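Local structure of type III effector (Vibrio parahaemolyticus, 2QHQ) at residues E90-H95 with N99-I104; F48-T53 with M108-E113. The protein is of unknown function but belongs to the HopJ family of type III effectors, so it may act as a secreted bacterial effector. All coordinates share one frame; numbering follows the deposited sequence. Where two conformers were deposited one is given.

Contact 1 of 2, residues E90-H95 with N99-I104. With ACT (acetate ion), chain C.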
loop_
_atom_site.group_PDB
_atom_site.type_symbol
_atom_site.label_atom_id
_atom_site.label_comp_id
_atom_site.label_asym_id
_atom_site.label_seq_id
_atom_site.Cartn_x
_atom_site.Cartn_y
_atom_site.Cartn_z
ATOM N N GLU B 90 -17.430 1.590 -16.461
ATOM C CA GLU B 90 -18.687 2.049 -17.087
ATOM C C GLU B 90 -19.160 3.357 -16.492
ATOM O O GLU B 90 -19.202 4.373 -17.189
ATOM C CB GLU B 90 -19.822 1.016 -16.939
ATOM C CG GLU B 90 -19.620 -0.249 -17.726
ATOM C CD GLU B 90 -20.742 -1.285 -17.549
ATOM O OE1 GLU B 90 -21.744 -1.075 -16.797
ATOM O OE2 GLU B 90 -20.609 -2.341 -18.180
ATOM N N ASP B 91 -19.523 3.329 -15.207
ATOM C CA ASP B 91 -20.189 4.472 -14.574
ATOM C C ASP B 91 -19.307 5.713 -14.707
ATOM O O ASP B 91 -19.776 6.805 -15.090
ATOM C CB ASP B 91 -20.474 4.200 -13.078
ATOM C CG ASP B 91 -21.574 3.174 -12.839
ATOM O OD1 ASP B 91 -21.557 2.127 -13.502
ATOM O OD2 ASP B 91 -22.465 3.422 -11.967
ATOM N N VAL B 92 -18.012 5.545 -14.439
ATOM C CA VAL B 92 -17.147 6.700 -14.415
ATOM C C VAL B 92 -16.520 6.988 -15.778
ATOM O O VAL B 92 -16.647 8.104 -16.276
ATOM C CB VAL B 92 -16.048 6.592 -13.305
ATOM C CG1 VAL B 92 -15.079 7.734 -13.437
ATOM C CG2 VAL B 92 -16.691 6.644 -11.900
ATOM N N LEU B 93 -15.835 6.005 -16.365
ATOM C CA LEU B 93 -15.059 6.259 -17.587
ATOM C C LEU B 93 -15.925 6.649 -18.784
ATOM O O LEU B 93 -15.498 7.450 -19.608
ATOM C CB LEU B 93 -14.134 5.090 -17.971
ATOM C CG LEU B 93 -12.894 4.866 -17.097
ATOM C CD1 LEU B 93 -12.071 3.707 -17.658
ATOM C CD2 LEU B 93 -12.030 6.122 -16.947
ATOM N N LEU B 94 -17.134 6.089 -18.875
ATOM C CA LEU B 94 -17.998 6.352 -20.026
ATOM C C LEU B 94 -18.794 7.648 -19.864
ATOM O O LEU B 94 -19.354 8.164 -20.829
ATOM C CB LEU B 94 -18.963 5.179 -20.278
ATOM C CG LEU B 94 -18.266 3.838 -20.559
ATOM C CD1 LEU B 94 -19.302 2.745 -20.730
ATOM C CD2 LEU B 94 -17.336 3.929 -21.771
ATOM N N HIS B 95 -18.859 8.153 -18.631
ATOM C CA HIS B 95 -19.711 9.303 -18.331
ATOM C C HIS B 95 -18.932 10.289 -17.495
ATOM O O HIS B 95 -19.182 10.430 -16.285
ATOM C CB HIS B 95 -20.988 8.858 -17.620
ATOM C CG HIS B 95 -21.690 7.732 -18.305
ATOM N ND1 HIS B 95 -21.730 6.458 -17.787
ATOM C CD2 HIS B 95 -22.317 7.672 -19.503
ATOM C CE1 HIS B 95 -22.411 5.676 -18.607
ATOM N NE2 HIS B 95 -22.765 6.383 -19.663
ATOM N N ASN B 99 -21.618 12.687 -11.577
ATOM C CA ASN B 99 -21.056 13.042 -10.270
ATOM C C ASN B 99 -21.088 11.908 -9.248
ATOM O O ASN B 99 -20.813 12.115 -8.055
ATOM C CB ASN B 99 -21.723 14.307 -9.750
ATOM C CG ASN B 99 -21.403 15.495 -10.603
ATOM O OD1 ASN B 99 -20.266 15.978 -10.613
ATOM N ND2 ASN B 99 -22.390 15.965 -11.356
ATOM N N ASP B 100 -21.388 10.707 -9.731
ATOM C CA ASP B 100 -21.413 9.517 -8.895
ATOM C C ASP B 100 -20.002 9.034 -8.568
ATOM O O ASP B 100 -19.028 9.497 -9.178
ATOM C CB ASP B 100 -22.237 8.396 -9.541
ATOM C CG ASP B 100 -21.799 8.068 -10.968
ATOM O OD1 ASP B 100 -20.986 8.805 -11.580
ATOM O OD2 ASP B 100 -22.287 7.052 -11.483
ATOM N N HIS B 101 -19.894 8.116 -7.605
ATOM C CA HIS B 101 -18.598 7.509 -7.241
ATOM C C HIS B 101 -17.494 8.554 -7.081
ATOM O O HIS B 101 -16.439 8.477 -7.733
ATOM C CB HIS B 101 -18.190 6.459 -8.288
ATOM C CG HIS B 101 -19.307 5.549 -8.686
ATOM N ND1 HIS B 101 -19.808 4.581 -7.846
ATOM C CD2 HIS B 101 -20.034 5.472 -9.828
ATOM C CE1 HIS B 101 -20.809 3.957 -8.443
ATOM N NE2 HIS B 101 -20.965 4.477 -9.650
ATOM N N GLN B 102 -17.727 9.533 -6.211
ATOM C CA GLN B 102 -16.760 10.605 -6.000
ATOM C C GLN B 102 -15.385 10.089 -5.596
ATOM O O GLN B 102 -14.367 10.694 -5.931
ATOM C CB GLN B 102 -17.270 11.622 -4.965
ATOM C CG GLN B 102 -18.218 12.689 -5.546
ATOM C CD GLN B 102 -17.600 13.484 -6.704
ATOM O OE1 GLN B 102 -16.473 13.987 -6.610
ATOM N NE2 GLN B 102 -18.343 13.603 -7.799
ATOM N N ASN B 103 -15.339 8.981 -4.862
ATOM C CA ASN B 103 -14.027 8.432 -4.520
ATOM C C ASN B 103 -13.236 7.935 -5.727
ATOM O O ASN B 103 -12.044 8.145 -5.799
ATOM C CB ASN B 103 -14.135 7.373 -3.437
ATOM C CG ASN B 103 -14.329 7.987 -2.073
ATOM O OD1 ASN B 103 -13.405 8.562 -1.521
ATOM N ND2 ASN B 103 -15.540 7.863 -1.521
ATOM N N ILE B 104 -13.905 7.273 -6.666
ATOM C CA ILE B 104 -13.228 6.871 -7.907
ATOM C C ILE B 104 -12.753 8.100 -8.676
ATOM O O ILE B 104 -11.598 8.163 -9.102
ATOM C CB ILE B 104 -14.150 6.018 -8.832
ATOM C CG1 ILE B 104 -14.576 4.732 -8.117
ATOM C CG2 ILE B 104 -13.440 5.680 -10.139
ATOM C CD1 ILE B 104 -15.596 3.862 -8.953
HETATM C C ACT C . -24.817 4.691 -22.357
HETATM O O ACT C . -23.611 4.943 -22.108
HETATM O OXT ACT C . -25.040 4.064 -23.418
HETATM C CH3 ACT C . -25.925 5.112 -21.434
HETATM O O HOH W 1 -22.245 7.310 -14.112
#
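Asp91 and His101 reach each other with matching first torsions: each has CG anti to its own carbonyl carbon and beside its backbone N, chi1 -71° in Asp91 and -45° in His101. The result is a His-carboxylate hydrogen bond. NE2 of His101 donates to OD2 of Asp91 at 3.0 Å, and the bond is fairly straight at 161°. The carboxylate oxygen lies at the ring edge, close to the ring plane, whereas the nitrogen meets that oxygen from above the carboxylate plane. Ring carbon CD2 of His101 also rests 3.5 Å from CB of Asp91.

The two segments form a helix-loop-helix connection. Helix 86-92 leads in, a loop follows, and His101 takes the N-cap position of helix 102-110. Beside the polar pair, CG2 of Val92 packs 3.8 Å from CG2 of Ile104 and also touches CB of His101. Phe87 meets the His101 ring as well.

Asp100 brings a second carboxylate close, with its OD2 3.7 Å from OD2 of Asp91. Its OD1 forms a salt bridge with Arg105, which probably eases the meeting of like charges. A water donates to OD2 of Asp100 at 2.6 Å and to the backbone O of Asp91 at 2.7 Å. His95 makes a weak hydrogen bond from ND1 to that same backbone oxygen. Its NE2 donates to O of an acetate ion, probably from the crystallisation liquor, at 3.0 Å.

Contact 2 of 2, residues F48-T53 with M108-E113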
loop_
_atom_site.group_PDB
_atom_site.type_symbol
_atom_site.label_atom_id
_atom_site.label_comp_id
_atom_site.label_asym_id
_atom_site.label_seq_id
_atom_site.Cartn_x
_atom_site.Cartn_y
_atom_site.Cartn_z
ATOM N N PHE B 48 -11.239 8.432 5.962
ATOM C CA PHE B 48 -10.108 8.661 5.052
ATOM C C PHE B 48 -10.358 9.820 4.116
ATOM O O PHE B 48 -11.494 10.058 3.712
ATOM C CB PHE B 48 -9.730 7.388 4.267
ATOM C CG PHE B 48 -10.681 7.016 3.136
ATOM C CD1 PHE B 48 -10.308 7.210 1.797
ATOM C CD2 PHE B 48 -11.910 6.399 3.413
ATOM C CE1 PHE B 48 -11.171 6.816 0.737
ATOM C CE2 PHE B 48 -12.773 5.991 2.375
ATOM C CZ PHE B 48 -12.397 6.202 1.033
ATOM N N THR B 49 -9.281 10.539 3.804
ATOM C CA THR B 49 -9.357 11.604 2.817
ATOM C C THR B 49 -8.853 11.060 1.498
ATOM O O THR B 49 -8.065 10.115 1.462
ATOM C CB THR B 49 -8.554 12.847 3.221
ATOM O OG1 THR B 49 -7.270 12.444 3.719
ATOM C CG2 THR B 49 -9.304 13.627 4.297
ATOM N N ASN B 50 -9.361 11.640 0.423
ATOM C CA ASN B 50 -9.079 11.152 -0.910
ATOM C C ASN B 50 -9.080 12.371 -1.829
ATOM O O ASN B 50 -10.102 12.729 -2.417
ATOM C CB ASN B 50 -10.145 10.127 -1.292
ATOM C CG ASN B 50 -9.974 9.571 -2.708
ATOM O OD1 ASN B 50 -8.965 9.809 -3.396
ATOM N ND2 ASN B 50 -10.990 8.826 -3.155
ATOM N N GLY B 51 -7.930 13.040 -1.888
ATOM C CA GLY B 51 -7.782 14.291 -2.637
ATOM C C GLY B 51 -8.744 15.330 -2.090
ATOM O O GLY B 51 -8.654 15.707 -0.923
ATOM N N ASN B 52 -9.697 15.752 -2.915
ATOM C CA ASN B 52 -10.624 16.806 -2.509
ATOM C C ASN B 52 -11.920 16.295 -1.896
ATOM O O ASN B 52 -12.852 17.068 -1.654
ATOM C CB ASN B 52 -10.903 17.772 -3.663
ATOM C CG ASN B 52 -9.717 18.680 -3.965
ATOM O OD1 ASN B 52 -9.434 18.964 -5.133
ATOM N ND2 ASN B 52 -9.012 19.130 -2.920
ATOM N N THR B 53 -11.973 14.995 -1.628
ATOM C CA THR B 53 -13.112 14.444 -0.906
ATOM C C THR B 53 -12.685 13.790 0.423
ATOM O O THR B 53 -11.558 13.312 0.566
ATOM C CB THR B 53 -13.966 13.525 -1.801
ATOM O OG1 THR B 53 -15.284 13.403 -1.249
ATOM C CG2 THR B 53 -13.347 12.154 -1.948
HETATM N N MSE B 108 -8.752 9.076 -9.413
HETATM C CA MSE B 108 -8.237 9.267 -10.778
HETATM C C MSE B 108 -7.363 10.508 -10.942
HETATM O O MSE B 108 -6.436 10.540 -11.784
HETATM C CB MSE B 108 -9.426 9.353 -11.743
HETATM C CG MSE B 108 -9.930 8.020 -12.164
HETATM SE SE MSE B 108 -11.589 8.359 -13.150
HETATM C CE MSE B 108 -10.834 9.007 -14.812
ATOM N N VAL B 109 -7.661 11.536 -10.160
ATOM C CA VAL B 109 -6.944 12.807 -10.259
ATOM C C VAL B 109 -5.673 12.785 -9.397
ATOM O O VAL B 109 -4.557 13.012 -9.900
ATOM C CB VAL B 109 -7.861 14.009 -9.883
ATOM C CG1 VAL B 109 -7.054 15.335 -9.890
ATOM C CG2 VAL B 109 -9.089 14.094 -10.827
ATOM N N THR B 110 -5.833 12.467 -8.116
ATOM C CA THR B 110 -4.760 12.633 -7.121
ATOM C C THR B 110 -4.089 11.329 -6.673
ATOM O O THR B 110 -3.050 11.353 -5.990
ATOM C CB THR B 110 -5.287 13.408 -5.889
ATOM O OG1 THR B 110 -6.597 12.946 -5.543
ATOM C CG2 THR B 110 -5.373 14.910 -6.202
ATOM N N GLY B 111 -4.677 10.198 -7.041
ATOM C CA GLY B 111 -4.053 8.887 -6.811
ATOM C C GLY B 111 -3.717 8.599 -5.358
ATOM O O GLY B 111 -4.366 9.101 -4.436
ATOM N N TRP B 112 -2.693 7.772 -5.151
ATOM C CA TRP B 112 -2.329 7.351 -3.793
ATOM C C TRP B 112 -1.766 8.484 -2.954
ATOM O O TRP B 112 -1.882 8.459 -1.719
ATOM C CB TRP B 112 -1.329 6.199 -3.830
ATOM C CG TRP B 112 -1.963 4.858 -4.119
ATOM C CD1 TRP B 112 -1.689 4.037 -5.189
ATOM C CD2 TRP B 112 -2.929 4.160 -3.314
ATOM N NE1 TRP B 112 -2.452 2.884 -5.115
ATOM C CE2 TRP B 112 -3.205 2.925 -3.968
ATOM C CE3 TRP B 112 -3.594 4.457 -2.110
ATOM C CZ2 TRP B 112 -4.117 1.984 -3.454
ATOM C CZ3 TRP B 112 -4.491 3.537 -1.602
ATOM C CH2 TRP B 112 -4.755 2.305 -2.274
ATOM N N GLU B 113 -1.162 9.467 -3.619
ATOM C CA GLU B 113 -0.663 10.664 -2.953
ATOM C C GLU B 113 -1.775 11.368 -2.177
ATOM O O GLU B 113 -1.546 11.927 -1.120
ATOM C CB GLU B 113 -0.077 11.616 -3.989
ATOM C CG GLU B 113 1.215 11.126 -4.606
ATOM C CD GLU B 113 1.056 10.341 -5.902
ATOM O OE1 GLU B 113 -0.030 9.778 -6.187
ATOM O OE2 GLU B 113 2.058 10.298 -6.648
HETATM O O HOH W 2 -6.491 10.729 -4.080
#
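Thr110 presses its hydroxyl against the backbone of Gly51, with OG1 3.4 Å from the Gly51 CA. The Thr110 side chain stands with OG1 between its backbone N and carbonyl carbon, chi1 42°. CG2 is then beside the backbone N, so the hydroxyl rather than the methyl makes this approach. The single proton of OG1 has two candidate acceptors, a water and the backbone O of Asn106, one turn back in helix 102-110.

No direct hydrogen bond joins the two segments. That single water does the joining. It is bonded to OG1 of Thr110 at 2.7 Å and donates to OD1 of Asn50 at 2.7 Å. It also donates to the backbone O of Gly111 at 2.7 Å. Asn50 is extended, with CG anti to its backbone N at chi1 178°, and its amide has one end on each partner. OD1 takes the water, while ND2 donates to the backbone O of Asn103.

The Asn50 to Thr53 segment is a type II' beta turn. It closes the hairpin of strands 48-50 and 53-55, and Asn50 and Thr53 pair through two backbone hydrogen bonds. Gly51 has positive phi, as the second residue of such a turn commonly does, and the hydroxyl comes close at a residue with no side chain. Across from it, Gly111 departs from helical backbone angles with positive phi, as the chain turns toward strand 115-117. That strand lies antiparallel to 48-50. Farther along, Trp112 meets the Phe107 ring edge-to-face and packs on Ala74 of the second subunit.

Overall arrangement
Contacts 1 and 2 lie with their centres about 14 Å apart and share helix 102-110. Contact 1 holds the start of that helix beside the end of helix 86-92. Contact 2 sets its far end against the hairpin turn of the three-stranded antiparallel sheet. Along the chain, the order is 48-53, 90-95, 99-104, 108-113, so contact 1 is nested inside the loop closed by contact 2. The two also touch directly: Asn103 meets Asn50, Thr53 and Phe48, and Val92 packs on the selenium of Met108. Helix 102-110 thus links the preceding helix to the beta hairpin in this HopJ-family protein.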